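Local atomic coordinates of maleylacetate reductase (Agrobacterium tumefaciens, PDB entry 3HL0), a protein that probably catalyses the NAD-dependent reduction of maleylacetate to 3-oxoadipate, a step in the breakdown of gamma-resorcylate. Residues 113-118 against 150-155; 198-203 against 221-226; 318-323 against 334-339; 238-243 against 264-269; 71-76 against 132-137. One frame throughout, in Å; residues are numbered along the deposited sequence.

Interaction 1: 113-118 against 150-155; sequences AQIVIP and VVIYDA
Ile115 and Val116 run beside Val150 and Val151 as neighbouring parallel strands. Three backbone hydrogen bonds join them. Val150 N gives to Gln114 O at 3.1 Å. Val150 O accepts from Val116 N at 2.9 Å, and Val116 O accepts from Ile152 N at 2.8 Å. Each chain thus uses one residue to give and to accept, as in a parallel ladder. Weaker CA-H...O contacts fill in between, such as Ile115 CA to Val150 O. The next step is different because Pro118 has no N-H. Its CD lies against Ile152 O instead, and a water donates to both Pro118 O and Ile152 O while accepting from Asp154 N at 2.8 Å.

These are inner strands of the parallel sheet of the N-terminal, Rossmann-like domain that binds NAD. Strand 90-95 flanks 113-118 on its other side.

The apolar contacts sort by sheet face. On one face, Ile115 and Val150 lie side by side, and Ile115 CG1 is 4.0 Å from Val150 CB. Ile115 CG2, anti to the backbone N, meets Ile152 CD1 at 3.8 Å. Helix 25-31 covers this face. On the other, Pro118 CG sits 3.7 Å from Val151 CG1 and 3.5 Å from Tyr153 CE1, with the proline ring crossing both side chains at about a right angle. Val151 CG1 also rests over one face of the Tyr153 ring, toward its rim.

Polar ends turn elsewhere. Tyr153 OH bonds to Glu125, and Gln114 NE2 to the carbonyl of Ile146.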
# COMPACT_ATOMS: atom_id res chain seq x y z
N ALA A 113 -11.05 -16.17 20.36
CA ALA A 113 -9.63 -16.43 20.56
C ALA A 113 -8.91 -16.10 19.23
O ALA A 113 -9.50 -16.25 18.16
CB ALA A 113 -9.40 -17.91 20.94
N GLN A 114 -7.65 -15.69 19.32
CA GLN A 114 -6.85 -15.34 18.12
C GLN A 114 -5.66 -16.26 17.97
O GLN A 114 -4.86 -16.41 18.92
CB GLN A 114 -6.29 -13.92 18.27
CG GLN A 114 -7.37 -12.84 18.41
CD GLN A 114 -6.74 -11.51 18.73
OE1 GLN A 114 -6.10 -10.88 17.89
NE2 GLN A 114 -6.89 -11.07 19.98
N ILE A 115 -5.49 -16.81 16.77
CA ILE A 115 -4.26 -17.46 16.37
C ILE A 115 -3.71 -16.56 15.26
O ILE A 115 -4.38 -16.38 14.24
CB ILE A 115 -4.53 -18.87 15.84
CG1 ILE A 115 -5.02 -19.79 16.98
CG2 ILE A 115 -3.23 -19.49 15.23
CD1 ILE A 115 -5.63 -21.09 16.44
N VAL A 116 -2.55 -15.97 15.49
CA VAL A 116 -2.00 -15.01 14.51
C VAL A 116 -0.85 -15.67 13.82
O VAL A 116 -0.01 -16.33 14.47
CB VAL A 116 -1.52 -13.71 15.21
CG1 VAL A 116 -1.01 -12.70 14.14
CG2 VAL A 116 -2.66 -13.11 15.99
N ILE A 117 -0.83 -15.55 12.49
CA ILE A 117 0.25 -16.09 11.64
C ILE A 117 0.89 -14.86 10.94
O ILE A 117 0.45 -14.44 9.84
CB ILE A 117 -0.30 -17.11 10.61
CG1 ILE A 117 -1.07 -18.22 11.32
CG2 ILE A 117 0.91 -17.73 9.82
CD1 ILE A 117 -1.78 -19.13 10.29
N PRO A 118 1.90 -14.23 11.60
CA PRO A 118 2.42 -12.94 11.11
C PRO A 118 3.27 -13.14 9.87
O PRO A 118 4.04 -14.08 9.81
CB PRO A 118 3.28 -12.41 12.27
CG PRO A 118 2.97 -13.27 13.47
CD PRO A 118 2.44 -14.61 12.93
N VAL A 150 -2.36 -17.11 20.62
CA VAL A 150 -1.37 -18.00 20.04
C VAL A 150 -0.73 -17.31 18.84
O VAL A 150 -1.43 -16.65 18.08
CB VAL A 150 -2.02 -19.34 19.57
CG1 VAL A 150 -1.01 -20.22 18.88
CG2 VAL A 150 -2.69 -20.09 20.74
N VAL A 151 0.58 -17.43 18.68
CA VAL A 151 1.23 -16.88 17.48
C VAL A 151 2.02 -18.01 16.84
O VAL A 151 2.71 -18.75 17.56
CB VAL A 151 2.21 -15.77 17.87
CG1 VAL A 151 2.89 -15.20 16.63
CG2 VAL A 151 1.52 -14.68 18.64
N ILE A 152 1.83 -18.21 15.53
CA ILE A 152 2.58 -19.22 14.77
C ILE A 152 3.50 -18.48 13.83
O ILE A 152 3.05 -17.83 12.88
CB ILE A 152 1.60 -20.15 13.99
CG1 ILE A 152 0.70 -20.87 15.00
CG2 ILE A 152 2.35 -21.16 13.13
CD1 ILE A 152 -0.32 -21.78 14.28
N TYR A 153 4.80 -18.58 14.08
CA TYR A 153 5.79 -17.94 13.23
C TYR A 153 6.37 -18.96 12.25
O TYR A 153 7.09 -19.90 12.65
CB TYR A 153 6.95 -17.40 14.07
CG TYR A 153 6.67 -16.10 14.79
CD1 TYR A 153 6.48 -14.91 14.06
CD2 TYR A 153 6.63 -16.05 16.18
CE1 TYR A 153 6.25 -13.68 14.74
CE2 TYR A 153 6.41 -14.88 16.84
CZ TYR A 153 6.23 -13.69 16.14
OH TYR A 153 6.01 -12.54 16.82
N ASP A 154 6.06 -18.74 10.98
CA ASP A 154 6.51 -19.64 9.92
C ASP A 154 7.29 -18.85 8.88
O ASP A 154 6.68 -18.18 8.04
CB ASP A 154 5.30 -20.32 9.28
CG ASP A 154 5.68 -21.31 8.17
OD1 ASP A 154 6.85 -21.36 7.76
OD2 ASP A 154 4.80 -22.11 7.79
N ALA A 155 8.62 -18.88 8.97
CA ALA A 155 9.43 -17.99 8.12
C ALA A 155 9.21 -18.29 6.61
O ALA A 155 9.45 -17.43 5.77
CB ALA A 155 10.87 -18.08 8.47
O HOH W 1 4.14 -16.79 10.45

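Interaction 2: 198-203 against 221-226; sequences LRAMIE and ALYGAW
Arg199, Ala200 and Met201 face Tyr223, Gly224 and Ala221 where helices 188-210 and 215-234 pack together. The two follow each other in the chain and form an antiparallel helical hairpin in the helical C-terminal domain. Over these segments their directions differ by 149°, and the axes come within 7.8 Å, a close approach for helices.

Arg199 lies at the border of the contact. In the conformer given, one of two, its guanidinium meets the Tyr223 ring edge to edge, with Arg199 NH1 4.4 Å from Tyr223 CE2. A long salt bridge of 3.6 Å joins Arg199 NH2 to Glu203 OE2 along its own helix. Arg199 NE pairs with Glu196. The other carboxylate oxygen of Glu196 bonds to Tyr223 OH, so this glutamate ties the two helices together.

Ala200 CB points at the partner helix and meets Gly224 CA at 3.7 Å. With no side chain on Gly224, Ala200 CB can come this close to its CA. The same CB touches Tyr223 CD2 at 3.9 Å.

Met201, a selenomethionine, was modelled in two conformers, so its contacts are less certain. In the one given, chi2 (-57°) turns SE to within 3.2 Å of Ala221 O and 3.4 Å of Ala225 N, two atoms joined by a helix hydrogen bond. A further bend at chi3 places Met201 CE 3.9 Å from Ala221 CB.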
# COMPACT_ATOMS: atom_id res chain seq x y z
N LEU A 198 17.41 -6.27 18.14
CA LEU A 198 18.25 -5.39 17.27
C LEU A 198 19.38 -6.14 16.60
O LEU A 198 19.63 -5.94 15.40
CB LEU A 198 18.80 -4.23 18.12
CG LEU A 198 17.72 -3.21 18.56
CD1 LEU A 198 18.20 -2.38 19.76
CD2 LEU A 198 17.33 -2.29 17.36
N ARG A 199 20.08 -7.00 17.34
CA ARG A 199 21.19 -7.75 16.77
C ARG A 199 20.72 -8.68 15.63
O ARG A 199 21.41 -8.83 14.60
CB ARG A 199 21.91 -8.54 17.88
CG ARG A 199 23.15 -9.17 17.42
CD ARG A 199 23.51 -10.45 18.25
NE ARG A 199 22.42 -11.42 18.18
CZ ARG A 199 22.18 -12.23 17.15
NH1 ARG A 199 21.14 -13.06 17.17
NH2 ARG A 199 22.98 -12.22 16.09
N ALA A 200 19.55 -9.28 15.79
CA ALA A 200 18.96 -10.16 14.79
C ALA A 200 18.58 -9.35 13.54
O ALA A 200 18.91 -9.79 12.43
CB ALA A 200 17.77 -10.91 15.35
N MSE A 201 17.95 -8.20 13.72
CA MSE A 201 17.50 -7.44 12.54
C MSE A 201 18.72 -6.87 11.79
O MSE A 201 18.72 -6.85 10.56
CB MSE A 201 16.54 -6.32 12.93
CG MSE A 201 15.37 -6.73 13.85
SE MSE A 201 14.24 -8.16 13.12
CE MSE A 201 14.38 -7.55 11.26
N ILE A 202 19.74 -6.41 12.52
CA ILE A 202 20.94 -5.79 11.90
C ILE A 202 21.70 -6.85 11.10
O ILE A 202 22.19 -6.57 9.99
CB ILE A 202 21.79 -5.05 12.94
CG1 ILE A 202 21.04 -3.80 13.37
CG2 ILE A 202 23.15 -4.64 12.43
CD1 ILE A 202 21.66 -3.13 14.66
N GLU A 203 21.73 -8.07 11.61
CA GLU A 203 22.34 -9.18 10.90
C GLU A 203 21.55 -9.59 9.66
O GLU A 203 22.14 -9.79 8.56
CB GLU A 203 22.51 -10.37 11.84
CG GLU A 203 23.19 -11.54 11.17
CD GLU A 203 23.52 -12.64 12.15
OE1 GLU A 203 22.77 -13.63 12.19
OE2 GLU A 203 24.53 -12.51 12.88
N ALA A 221 15.34 -12.82 10.76
CA ALA A 221 14.58 -11.55 10.84
C ALA A 221 13.23 -11.73 11.56
O ALA A 221 12.78 -10.85 12.28
CB ALA A 221 14.33 -10.99 9.46
N LEU A 222 12.55 -12.85 11.33
CA LEU A 222 11.27 -13.07 11.99
C LEU A 222 11.44 -13.24 13.53
O LEU A 222 10.63 -12.75 14.31
CB LEU A 222 10.59 -14.27 11.35
CG LEU A 222 9.12 -14.42 11.68
CD1 LEU A 222 8.20 -13.19 11.37
CD2 LEU A 222 8.58 -15.63 10.92
N TYR A 223 12.48 -13.97 13.92
CA TYR A 223 12.84 -14.10 15.32
C TYR A 223 13.09 -12.70 15.91
O TYR A 223 12.58 -12.40 17.01
CB TYR A 223 14.09 -14.94 15.39
CG TYR A 223 14.90 -14.86 16.67
CD1 TYR A 223 14.42 -15.46 17.84
CD2 TYR A 223 16.13 -14.23 16.68
CE1 TYR A 223 15.19 -15.40 19.02
CE2 TYR A 223 16.92 -14.17 17.83
CZ TYR A 223 16.42 -14.77 18.99
OH TYR A 223 17.19 -14.75 20.13
N GLY A 224 13.84 -11.86 15.21
CA GLY A 224 14.08 -10.50 15.71
C GLY A 224 12.76 -9.76 15.85
O GLY A 224 12.54 -9.04 16.85
N ALA A 225 11.87 -9.90 14.87
CA ALA A 225 10.58 -9.20 14.91
C ALA A 225 9.72 -9.59 16.11
O ALA A 225 9.05 -8.77 16.76
CB ALA A 225 9.81 -9.43 13.57
N TRP A 226 9.78 -10.88 16.45
CA TRP A 226 9.11 -11.37 17.64
C TRP A 226 9.63 -10.72 18.92
O TRP A 226 8.83 -10.24 19.74
CB TRP A 226 9.27 -12.90 17.69
CG TRP A 226 8.88 -13.50 19.02
CD1 TRP A 226 7.72 -13.31 19.71
CD2 TRP A 226 9.69 -14.41 19.78
NE1 TRP A 226 7.76 -14.09 20.89
CE2 TRP A 226 8.95 -14.76 20.93
CE3 TRP A 226 10.95 -14.97 19.58
CZ2 TRP A 226 9.46 -15.66 21.88
CZ3 TRP A 226 11.47 -15.85 20.54
CH2 TRP A 226 10.72 -16.17 21.66

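Interaction 3: 318-323 against 334-339; sequences PMAELA and IEKTAI
The carboxylate of Glu321 is bound by Lys336, whose NZ meets Glu321 OE1 on its anti lone pair, the side away from the other oxygen. This is a short salt bridge, with Lys336 NZ 2.6 Å from Glu321 OE1. The carboxylate of Glu335 is met differently. Thr337 OG1 donates to the syn lone pair of Glu335 OE1 at 2.6 Å. Two backbone donors approach from above the carboxylate plane: Thr337 N reaches Glu335 OE2 at 2.9 Å, and Ala338 N reaches Glu335 OE1 at 3.1 Å. OE1 therefore takes two donors, and the carboxylate is held by three bonds.

Lys336 is extended, with CG 4.0 Å from Ala320 O. In Glu321, chi2 (58°) turns CD out of the extended course. The pair lies at the solvent-exposed border of the contact.

Beneath it the contact is apolar. Ile339 CG2 rests 4.0 Å from Ala323 CB and 4.3 Å from Ala320 CA. Ile334 CG2 lies 3.9 Å from Ala323 O. The small alanines give the isoleucines room close to the helix backbone. Helix 239-251 borders this apolar side, with Leu243 against Ala323 and Leu239 against Ile339.

The negative carboxylate at the helix N-terminus is probably favoured by the helix dipole. Glu335 is a side-chain N-cap of helix 336-348, which packs on helix 316-323 across a non-helical connection in the helical C-terminal domain, away from the NAD site.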
# COMPACT_ATOMS: atom_id res chain seq x y z
N PRO A 318 2.86 22.82 11.56
CA PRO A 318 1.66 22.24 12.19
C PRO A 318 1.96 20.92 12.88
O PRO A 318 1.37 20.59 13.91
CB PRO A 318 0.69 22.02 11.01
CG PRO A 318 1.15 22.99 9.96
CD PRO A 318 2.61 23.31 10.20
N MSE A 319 2.89 20.16 12.31
CA MSE A 319 3.27 18.91 12.94
C MSE A 319 4.05 19.12 14.23
O MSE A 319 3.82 18.40 15.18
CB MSE A 319 4.10 18.03 11.97
CG MSE A 319 3.27 17.38 10.86
SE MSE A 319 1.64 16.49 11.34
CE MSE A 319 0.41 18.00 11.03
N ALA A 320 4.93 20.11 14.26
CA ALA A 320 5.68 20.38 15.50
C ALA A 320 4.69 20.80 16.60
O ALA A 320 4.86 20.43 17.77
CB ALA A 320 6.72 21.45 15.26
N GLU A 321 3.64 21.55 16.23
CA GLU A 321 2.58 21.91 17.19
C GLU A 321 1.80 20.69 17.71
O GLU A 321 1.65 20.55 18.92
CB GLU A 321 1.65 22.97 16.60
CG GLU A 321 0.49 23.43 17.53
CD GLU A 321 0.93 24.01 18.88
OE1 GLU A 321 1.98 24.71 18.94
OE2 GLU A 321 0.20 23.79 19.88
N LEU A 322 1.34 19.82 16.82
CA LEU A 322 0.60 18.63 17.23
C LEU A 322 1.46 17.72 18.08
O LEU A 322 0.99 17.11 19.03
CB LEU A 322 0.11 17.85 16.00
CG LEU A 322 -1.27 18.00 15.38
CD1 LEU A 322 -1.48 16.79 14.48
CD2 LEU A 322 -2.38 18.05 16.44
N ALA A 323 2.74 17.63 17.73
CA ALA A 323 3.65 16.74 18.45
C ALA A 323 3.93 17.21 19.86
O ALA A 323 4.42 16.44 20.70
CB ALA A 323 4.98 16.61 17.66
N ILE A 334 10.14 16.68 25.50
CA ILE A 334 9.69 17.11 24.20
C ILE A 334 9.53 18.64 24.25
O ILE A 334 8.88 19.21 25.15
CB ILE A 334 8.35 16.44 23.83
CG1 ILE A 334 8.41 14.89 23.89
CG2 ILE A 334 7.86 16.98 22.51
CD1 ILE A 334 9.61 14.22 23.38
N GLU A 335 10.18 19.31 23.31
CA GLU A 335 10.17 20.76 23.26
C GLU A 335 9.94 21.17 21.81
O GLU A 335 10.61 20.65 20.91
CB GLU A 335 11.48 21.29 23.79
CG GLU A 335 11.41 22.80 24.05
CD GLU A 335 11.68 23.60 22.79
OE1 GLU A 335 12.73 23.32 22.15
OE2 GLU A 335 10.84 24.51 22.46
N LYS A 336 9.02 22.11 21.61
CA LYS A 336 8.57 22.45 20.24
C LYS A 336 9.71 22.81 19.29
O LYS A 336 9.76 22.30 18.15
CB LYS A 336 7.48 23.54 20.27
CG LYS A 336 6.82 23.71 18.91
CD LYS A 336 5.50 24.45 19.01
CE LYS A 336 5.02 24.80 17.63
NZ LYS A 336 3.95 25.84 17.69
N THR A 337 10.62 23.71 19.67
CA THR A 337 11.66 24.10 18.71
C THR A 337 12.58 22.95 18.35
O THR A 337 13.04 22.85 17.20
CB THR A 337 12.47 25.35 19.15
OG1 THR A 337 13.21 25.07 20.33
CG2 THR A 337 11.52 26.57 19.37
N ALA A 338 12.89 22.10 19.34
CA ALA A 338 13.78 20.98 19.11
C ALA A 338 13.10 19.91 18.25
O ALA A 338 13.76 19.29 17.39
CB ALA A 338 14.28 20.42 20.44
N ILE A 339 11.79 19.75 18.43
CA ILE A 339 11.01 18.83 17.56
C ILE A 339 10.90 19.43 16.15
O ILE A 339 11.00 18.72 15.14
CB ILE A 339 9.62 18.52 18.15
CG1 ILE A 339 9.78 17.73 19.48
CG2 ILE A 339 8.75 17.78 17.14
CD1 ILE A 339 10.60 16.38 19.36

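Interaction 4: 238-243 against 264-269; sequences SLHHKL and PHTIAY
His240 and Thr266 share a side-chain hydrogen bond inside the helical C-terminal domain, where segments 239-243 and 264-269 of two helices run at 139° to each other. His240 ND1 and Thr266 OG1 are 2.8 Å apart, and either could be the donor. The bond is bent, with an angle of 139°. The hydroxyl comes to the imidazole at its edge, near the ring plane. Thr266 OG1 stands between its backbone N and carbonyl carbon (chi1 55°), and from there it meets ND1. Thr266 CG2 lies 4.0 Å from Leu243 CD2.

Beside this polar pair, Leu239 CD2 sits 3.5 Å from Tyr269 CD2, and the two side chains cross at about a right angle. All five touching residues are buried.

The partner helix is kinked where the N atoms of Pro264 and His265 make no bond to the turn before. Further out, Glu179 fixes the start of helix 239-251, its OE2 accepting from His240 N and its OE1 bonding to Ser238 N and His241 ND1. Arg332 meets the Tyr269 ring in a cation-pi contact, while Tyr269 OH is held by Pro333 O and, probably, by Glu335 N.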
# COMPACT_ATOMS: atom_id res chain seq x y z
N SER A 238 7.89 6.09 23.46
CA SER A 238 8.11 7.49 23.77
C SER A 238 8.09 8.27 22.46
O SER A 238 7.28 7.95 21.58
CB SER A 238 9.41 7.66 24.60
OG SER A 238 9.53 9.04 24.97
N LEU A 239 9.00 9.23 22.31
CA LEU A 239 8.98 10.16 21.19
C LEU A 239 8.82 9.48 19.82
O LEU A 239 8.03 9.92 18.97
CB LEU A 239 10.26 10.99 21.21
CG LEU A 239 10.54 11.82 19.95
CD1 LEU A 239 9.47 12.88 19.77
CD2 LEU A 239 11.95 12.42 20.04
N HIS A 240 9.59 8.43 19.58
CA HIS A 240 9.54 7.87 18.24
C HIS A 240 8.15 7.40 17.87
O HIS A 240 7.63 7.75 16.80
CB HIS A 240 10.57 6.76 18.03
CG HIS A 240 10.44 6.12 16.68
ND1 HIS A 240 10.98 6.66 15.53
CD2 HIS A 240 9.70 5.06 16.30
CE1 HIS A 240 10.61 5.91 14.49
NE2 HIS A 240 9.82 4.93 14.94
N HIS A 241 7.57 6.56 18.72
CA HIS A 241 6.25 6.00 18.34
C HIS A 241 5.16 7.09 18.38
O HIS A 241 4.26 7.07 17.56
CB HIS A 241 5.91 4.77 19.20
CG HIS A 241 6.79 3.58 18.94
ND1 HIS A 241 8.11 3.54 19.36
CD2 HIS A 241 6.56 2.41 18.30
CE1 HIS A 241 8.65 2.38 18.98
NE2 HIS A 241 7.73 1.69 18.32
N LYS A 242 5.25 8.03 19.33
CA LYS A 242 4.26 9.14 19.38
C LYS A 242 4.31 9.99 18.13
O LYS A 242 3.26 10.28 17.53
CB LYS A 242 4.48 9.97 20.63
CG LYS A 242 4.16 9.18 21.92
CD LYS A 242 2.66 9.15 22.20
CE LYS A 242 2.37 8.83 23.66
NZ LYS A 242 2.58 7.37 23.96
N LEU A 243 5.51 10.35 17.71
CA LEU A 243 5.68 11.19 16.52
C LEU A 243 5.21 10.46 15.27
O LEU A 243 4.58 11.08 14.41
CB LEU A 243 7.11 11.70 16.40
CG LEU A 243 7.41 12.71 15.29
CD1 LEU A 243 6.53 13.96 15.57
CD2 LEU A 243 8.89 13.05 15.32
N PRO A 264 16.21 7.33 12.78
CA PRO A 264 17.56 7.84 13.12
C PRO A 264 17.49 9.19 13.88
O PRO A 264 18.35 9.45 14.70
CB PRO A 264 18.22 8.04 11.75
CG PRO A 264 17.52 7.02 10.86
CD PRO A 264 16.06 7.05 11.34
N HIS A 265 16.49 10.00 13.57
CA HIS A 265 16.33 11.35 14.13
C HIS A 265 15.74 11.32 15.50
O HIS A 265 16.15 12.11 16.34
CB HIS A 265 15.46 12.15 13.18
CG HIS A 265 16.04 12.20 11.81
ND1 HIS A 265 17.14 12.97 11.50
CD2 HIS A 265 15.74 11.49 10.70
CE1 HIS A 265 17.47 12.75 10.24
NE2 HIS A 265 16.64 11.86 9.73
N THR A 266 14.76 10.43 15.73
CA THR A 266 14.13 10.36 17.05
C THR A 266 15.13 9.73 18.02
O THR A 266 15.24 10.19 19.18
CB THR A 266 12.80 9.56 17.00
OG1 THR A 266 13.06 8.27 16.43
CG2 THR A 266 11.78 10.34 16.14
N ILE A 267 15.86 8.72 17.56
CA ILE A 267 16.90 8.14 18.44
C ILE A 267 18.01 9.14 18.70
O ILE A 267 18.39 9.31 19.87
CB ILE A 267 17.42 6.83 17.86
CG1 ILE A 267 16.30 5.80 17.84
CG2 ILE A 267 18.61 6.31 18.67
CD1 ILE A 267 15.64 5.51 19.21
N ALA A 268 18.48 9.88 17.68
CA ALA A 268 19.46 10.94 17.93
C ALA A 268 18.99 11.98 18.93
O ALA A 268 19.82 12.49 19.73
CB ALA A 268 19.88 11.64 16.60
N TYR A 269 17.71 12.34 18.90
CA TYR A 269 17.15 13.33 19.85
C TYR A 269 17.33 12.79 21.27
O TYR A 269 17.85 13.50 22.14
CB TYR A 269 15.68 13.53 19.58
CG TYR A 269 14.96 14.57 20.41
CD1 TYR A 269 14.74 15.86 19.88
CD2 TYR A 269 14.41 14.26 21.66
CE1 TYR A 269 14.00 16.84 20.60
CE2 TYR A 269 13.68 15.23 22.41
CZ TYR A 269 13.49 16.52 21.86
OH TYR A 269 12.80 17.50 22.55

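Interaction 5: 71-76 against 132-137; sequences TPVEVT and QTENGV
Thr71, Pro72 and Val73 lie against Gln132 and Thr133 in a single backbone bridge, with Thr133 N giving to Thr71 O and Thr133 O accepting from Val73 N. The two bonds differ. The first is 3.2 Å from Thr133 N to Thr71 O, with the donor 59° above the carbonyl plane. The second is 2.9 Å from Val73 N to Thr133 O, and the donor is almost in line with the carbonyl.

A water fastens the same corner. It donates to Thr71 O at 2.9 Å and to Gln132 OE1 at 2.6 Å, and accepts from Thr76 OG1 at 2.7 Å. Thr71 O is therefore gripped by two donors. Gln132 OE1 also accepts from Arg109, which helps fix the amide.

In the Val73 conformer given, one of two, CG1 is anti to the backbone N (chi1 174°). This leaves CG2 beside that N, on the side of Glu134. Val73 CG2 touches the carbonyl oxygen Thr133 O at 3.5 Å and, as the apolar part, Glu134 CB at 3.8 Å. The Thr133 hydroxyl bonds to His70 O. Pro43 of the second subunit packs on Pro72 and Thr133, placing the contact at the dimer interface.

Pro72 is the N-cap residue of helix 73-85, and the side chain of Thr71 is about 5 Å from the bound NAD. Strand 129-134 turns at Glu134-Val137 through a type I' turn with Asn135-Gly136 at its centre, the mark of a tight two-residue beta hairpin.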
# COMPACT_ATOMS: atom_id res chain seq x y z
N THR A 71 -7.64 -0.41 10.00
CA THR A 71 -8.68 -1.12 10.76
C THR A 71 -9.94 -0.24 10.94
O THR A 71 -10.36 0.08 12.05
CB THR A 71 -8.12 -1.65 12.13
OG1 THR A 71 -6.77 -2.14 11.94
CG2 THR A 71 -8.96 -2.79 12.69
N PRO A 72 -10.58 0.14 9.82
CA PRO A 72 -11.78 0.99 9.95
C PRO A 72 -12.97 0.22 10.55
O PRO A 72 -13.18 -0.95 10.25
CB PRO A 72 -12.05 1.46 8.51
CG PRO A 72 -11.27 0.52 7.61
CD PRO A 72 -10.30 -0.27 8.43
N VAL A 73 -13.72 0.88 11.43
CA VAL A 73 -14.80 0.22 12.17
C VAL A 73 -15.88 -0.42 11.28
O VAL A 73 -16.45 -1.45 11.65
CB VAL A 73 -15.38 1.21 13.25
CG1 VAL A 73 -16.60 0.63 13.94
CG2 VAL A 73 -14.31 1.54 14.28
N GLU A 74 -16.16 0.16 10.12
CA GLU A 74 -17.20 -0.42 9.25
C GLU A 74 -16.80 -1.77 8.66
O GLU A 74 -17.63 -2.66 8.57
CB GLU A 74 -17.73 0.55 8.20
CG GLU A 74 -18.49 1.73 8.81
CD GLU A 74 -19.70 1.32 9.68
OE1 GLU A 74 -20.50 0.46 9.25
OE2 GLU A 74 -19.88 1.88 10.79
N VAL A 75 -15.51 -1.93 8.35
CA VAL A 75 -15.00 -3.23 7.93
C VAL A 75 -15.05 -4.23 9.10
O VAL A 75 -15.46 -5.38 8.93
CB VAL A 75 -13.56 -3.11 7.37
CG1 VAL A 75 -12.96 -4.51 7.10
CG2 VAL A 75 -13.57 -2.28 6.10
N THR A 76 -14.64 -3.79 10.28
CA THR A 76 -14.73 -4.67 11.45
C THR A 76 -16.17 -5.13 11.69
O THR A 76 -16.42 -6.31 11.96
CB THR A 76 -14.19 -3.97 12.68
OG1 THR A 76 -12.79 -3.75 12.49
CG2 THR A 76 -14.42 -4.84 13.95
N GLN A 132 -7.72 1.82 15.51
CA GLN A 132 -8.87 1.71 14.63
C GLN A 132 -9.14 3.07 14.01
O GLN A 132 -8.64 4.08 14.49
CB GLN A 132 -10.10 1.21 15.38
CG GLN A 132 -9.87 -0.12 16.11
CD GLN A 132 -11.08 -0.57 16.89
OE1 GLN A 132 -11.99 -1.22 16.35
NE2 GLN A 132 -11.10 -0.24 18.17
N THR A 133 -9.90 3.10 12.92
CA THR A 133 -10.32 4.36 12.33
C THR A 133 -11.82 4.41 12.48
O THR A 133 -12.51 3.49 12.07
CB THR A 133 -9.91 4.46 10.85
OG1 THR A 133 -8.48 4.33 10.78
CG2 THR A 133 -10.29 5.83 10.26
N GLU A 134 -12.31 5.48 13.09
CA GLU A 134 -13.73 5.67 13.25
C GLU A 134 -14.04 7.12 12.93
O GLU A 134 -13.36 8.01 13.44
CB GLU A 134 -14.15 5.35 14.68
CG GLU A 134 -15.66 5.28 14.83
CD GLU A 134 -16.09 4.66 16.15
OE1 GLU A 134 -15.21 4.31 16.98
OE2 GLU A 134 -17.31 4.55 16.35
N ASN A 135 -15.04 7.36 12.08
CA ASN A 135 -15.41 8.72 11.65
C ASN A 135 -14.18 9.49 11.17
O ASN A 135 -13.98 10.65 11.51
CB ASN A 135 -16.11 9.50 12.76
CG ASN A 135 -17.43 8.88 13.16
OD1 ASN A 135 -18.10 8.19 12.37
ND2 ASN A 135 -17.85 9.14 14.40
N GLY A 136 -13.34 8.79 10.40
CA GLY A 136 -12.19 9.40 9.75
C GLY A 136 -10.99 9.69 10.64
O GLY A 136 -10.00 10.25 10.15
N VAL A 137 -11.06 9.32 11.92
CA VAL A 137 -9.95 9.60 12.86
C VAL A 137 -9.41 8.30 13.45
O VAL A 137 -10.18 7.37 13.74
CB VAL A 137 -10.34 10.57 14.02
CG1 VAL A 137 -10.83 11.92 13.45
CG2 VAL A 137 -11.38 9.97 14.95
O HOH W 2 -12.20 -1.42 13.77

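Overall arrangement
Interactions 1 and 5 belong to the NAD-binding N-terminal part, and interactions 2, 3 and 4 to the helical C-terminal part. Interactions 1, 2, 4 and 5 are mostly buried; interaction 3 is only partly so, and it alone carries a salt bridge between its segments. Backbone bonds dominate where strands take part, in 1 and 5, each with a bridging water. The helix pairs rely on side chains: small residues in 2, a histidine-threonine bond in 4. Interactions 3 and 4 touch through Tyr269, which packs on Ala338 and Ile339. Interactions 1 and 2 meet across the two parts, where Tyr153 packs on Leu222 and Trp226. Only interaction 5 reaches the second subunit.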